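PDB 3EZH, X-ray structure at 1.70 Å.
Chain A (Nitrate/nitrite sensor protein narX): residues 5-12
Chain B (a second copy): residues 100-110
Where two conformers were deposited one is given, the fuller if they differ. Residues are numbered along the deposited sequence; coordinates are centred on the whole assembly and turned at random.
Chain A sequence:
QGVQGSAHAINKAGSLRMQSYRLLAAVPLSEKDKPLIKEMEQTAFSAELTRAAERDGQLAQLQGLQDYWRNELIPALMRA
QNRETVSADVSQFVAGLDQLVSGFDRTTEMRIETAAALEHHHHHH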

# COMPACT_ATOMS: atom_id res chain seq x y z
N GLY A 5 12.10 -1.37 14.12
CA GLY A 5 10.90 -2.20 13.79
C GLY A 5 9.73 -1.34 13.36
O GLY A 5 8.96 -1.74 12.49
N SER A 6 9.59 -0.16 13.94
CA SER A 6 8.45 0.68 13.61
C SER A 6 8.29 0.93 12.13
O SER A 6 7.17 0.90 11.62
CB SER A 6 8.53 2.03 14.33
OG SER A 6 8.33 1.88 15.71
N ALA A 7 9.40 1.17 11.43
CA ALA A 7 9.34 1.44 9.98
C ALA A 7 8.81 0.28 9.17
O ALA A 7 7.92 0.47 8.31
CB ALA A 7 10.74 1.86 9.46
N HIS A 8 9.34 -0.93 9.40
CA HIS A 8 8.91 -2.11 8.67
C HIS A 8 7.41 -2.31 8.90
O HIS A 8 6.67 -2.68 7.99
CB HIS A 8 9.61 -3.35 9.16
CG HIS A 8 9.38 -4.57 8.31
ND1 HIS A 8 9.77 -4.64 6.99
CD2 HIS A 8 8.83 -5.76 8.60
CE1 HIS A 8 9.47 -5.83 6.51
NE2 HIS A 8 8.90 -6.53 7.46
N ALA A 9 6.96 -2.09 10.13
CA ALA A 9 5.55 -2.32 10.38
C ALA A 9 4.65 -1.39 9.57
O ALA A 9 3.54 -1.83 9.17
CB ALA A 9 5.26 -2.22 11.89
N ILE A 10 5.05 -0.13 9.33
CA ILE A 10 4.22 0.82 8.51
C ILE A 10 4.19 0.25 7.08
O ILE A 10 3.16 0.22 6.44
CB ILE A 10 4.79 2.25 8.53
CG1 ILE A 10 4.73 2.77 9.97
CG2 ILE A 10 4.01 3.26 7.62
CD1 ILE A 10 5.26 4.17 10.12
N ASN A 11 5.33 -0.23 6.60
CA ASN A 11 5.38 -0.84 5.26
C ASN A 11 4.45 -2.03 5.16
O ASN A 11 3.65 -2.16 4.22
CB ASN A 11 6.84 -1.32 4.97
CG ASN A 11 7.05 -1.87 3.55
OD1 ASN A 11 6.12 -1.90 2.75
ND2 ASN A 11 8.32 -2.32 3.22
N LYS A 12 4.57 -2.95 6.09
CA LYS A 12 3.76 -4.14 6.04
C LYS A 12 2.25 -3.86 6.21
O LYS A 12 1.45 -4.43 5.49
CB LYS A 12 4.22 -5.14 7.09
CG LYS A 12 5.32 -6.07 6.57
CD LYS A 12 4.78 -6.88 5.41
CE LYS A 12 5.69 -8.03 5.02
NZ LYS A 12 4.92 -9.09 4.29
N LEU B 100 11.37 0.96 -3.57
CA LEU B 100 11.44 2.34 -3.10
C LEU B 100 11.02 2.33 -1.64
O LEU B 100 11.71 2.89 -0.77
CB LEU B 100 10.52 3.23 -3.93
CG LEU B 100 10.39 4.70 -3.48
CD1 LEU B 100 11.60 5.52 -3.95
CD2 LEU B 100 9.10 5.25 -4.08
N VAL B 101 9.89 1.69 -1.35
CA VAL B 101 9.45 1.62 0.05
C VAL B 101 10.42 0.91 0.96
O VAL B 101 10.68 1.38 2.09
CB VAL B 101 8.03 1.01 0.19
CG1 VAL B 101 7.51 1.20 1.63
CG2 VAL B 101 7.10 1.75 -0.72
N SER B 102 10.96 -0.23 0.51
CA SER B 102 11.93 -0.98 1.32
C SER B 102 13.13 -0.07 1.60
O SER B 102 13.70 -0.10 2.69
CB SER B 102 12.43 -2.26 0.63
OG SER B 102 11.44 -3.25 0.53
N GLY B 103 13.49 0.75 0.62
CA GLY B 103 14.62 1.68 0.81
C GLY B 103 14.35 2.66 1.95
O GLY B 103 15.19 2.81 2.87
N PHE B 104 13.21 3.34 1.88
CA PHE B 104 12.77 4.31 2.92
C PHE B 104 12.73 3.64 4.28
O PHE B 104 13.20 4.18 5.32
CB PHE B 104 11.35 4.83 2.63
CG PHE B 104 11.24 5.79 1.51
CD1 PHE B 104 12.35 6.13 0.74
CD2 PHE B 104 10.04 6.38 1.22
CE1 PHE B 104 12.23 7.05 -0.31
CE2 PHE B 104 9.92 7.29 0.18
CZ PHE B 104 11.01 7.63 -0.58
N ASP B 105 12.14 2.46 4.28
CA ASP B 105 11.97 1.67 5.48
C ASP B 105 13.36 1.32 6.06
O ASP B 105 13.67 1.68 7.22
CB ASP B 105 10.97 0.53 5.07
CG ASP B 105 11.15 -0.78 5.77
OD1 ASP B 105 10.33 -1.70 5.45
OD2 ASP B 105 12.06 -0.93 6.61
N ARG B 106 14.24 0.67 5.29
CA ARG B 106 15.56 0.32 5.83
C ARG B 106 16.42 1.51 6.24
O ARG B 106 17.16 1.45 7.23
CB ARG B 106 16.38 -0.53 4.85
CG ARG B 106 15.91 -1.98 4.66
CD ARG B 106 16.88 -2.73 3.72
NE ARG B 106 17.08 -2.01 2.46
CZ ARG B 106 16.54 -2.35 1.29
NH1 ARG B 106 15.76 -3.41 1.19
NH2 ARG B 106 16.79 -1.62 0.21
N THR B 107 16.33 2.61 5.50
CA THR B 107 17.18 3.75 5.84
C THR B 107 16.67 4.36 7.12
O THR B 107 17.46 4.83 7.94
CB THR B 107 17.14 4.85 4.81
OG1 THR B 107 17.63 4.35 3.58
CG2 THR B 107 18.03 5.99 5.25
N THR B 108 15.35 4.38 7.28
CA THR B 108 14.78 4.96 8.47
C THR B 108 15.21 4.13 9.67
O THR B 108 15.60 4.68 10.71
CB THR B 108 13.27 5.02 8.37
OG1 THR B 108 12.92 6.06 7.44
CG2 THR B 108 12.67 5.38 9.70
N GLU B 109 15.16 2.81 9.51
CA GLU B 109 15.56 1.90 10.55
C GLU B 109 17.03 2.11 10.89
O GLU B 109 17.41 2.22 12.05
CB GLU B 109 15.36 0.47 10.08
CG GLU B 109 15.70 -0.62 11.08
CD GLU B 109 14.91 -0.50 12.37
OE1 GLU B 109 13.66 -0.34 12.30
OE2 GLU B 109 15.54 -0.55 13.46
N MSE B 110 17.86 2.16 9.86
CA MSE B 110 19.30 2.33 10.03
C MSE B 110 19.61 3.62 10.81
O MSE B 110 20.57 3.67 11.59
CB MSE B 110 19.97 2.32 8.65
CG MSE B 110 21.46 2.04 8.65
SE MSE B 110 22.44 3.68 8.58
CE MSE B 110 21.83 4.31 6.85
O HOH W 1 13.67 -0.54 16.41
O HOH W 2 8.45 -2.94 0.45

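The two stretches are helical segments from two copies of the narX sensor protein, running nearly antiparallel: the N-to-C directions of their axes differ by 160°, and the axes come within 8.6 Å of each other. The register follows from the shortest CA–CA distances, 5.2 Å between Ala7(A) CA and Asp105(B) CA and 7.1 Å between Asn11(A) CA and Val101(B) CA. A step of four residues forward in chain A thus matches four backward in chain B, as expected for helices of opposite direction. Each segment is held by i to i+4 backbone bonds, for example Asn11(A) N to Ala7(A) O at 3.2 Å and Asp105(B) N to Val101(B) O at 2.8 Å. Together the stretches bury 346 Å².

Apolar contact is limited and centres on Ala7(A), whose CA-to-CB bond points toward chain B. Ala7(A) CB lies 3.7 Å from Asp105(B) O and 4.0 Å from Thr108(B) CG2, so the small methyl rests directly against the opposing backbone, where the register pair comes closest. One helical turn on, Asn11(A) OD1 sits 3.6 Å from Val101(B) CG1, a van der Waals contact; that oxygen is hydrogen-bonded elsewhere in the structure.

The direct side-chain hydrogen bonds converge on one carboxylate oxygen. Asn11(A) ND2 donates to Asp105(B) OD1 at 3.1 Å with an N-H...acceptor angle of 164°, close to linear. His8(A) ND1 donates to the same Asp105(B) OD1 at 3.4 Å and 155°, a weak bond by its length. The oxygen lies at the edge of the imidazole, near its plane, which is where the ND1 hydrogen points. Asp105(B) itself has chi1 at 149°, between the standard wells.

At the start of the chain A stretch the donor is a backbone nitrogen. Gly5(A) N bonds to Glu109(B) OE1 at 2.6 Å, a short separation. The Glu109(B) CA-to-CB bond points sideways, but chi1 near t and chi2 near p (58°) bring the carboxylate nearer to chain A.

Two waters supplement these pairings. Water 1 accepts from Gly5(A) N, with its O 2.9 Å from that nitrogen, and donates weakly to Glu109(B) OE2, 3.5 Å from the same water O, so a bridge accompanies the direct bond. Asn11(A) ND2 and Ser102(B) OG are 4.2 Å apart, too far for a direct bond; water 2 joins them, its O lying 2.8 Å from Asn11(A) ND2, from which it accepts, and 3.0 Å from Ser102(B) OG. The asparagine amide thereby serves both Asp105(B) and the solvent link.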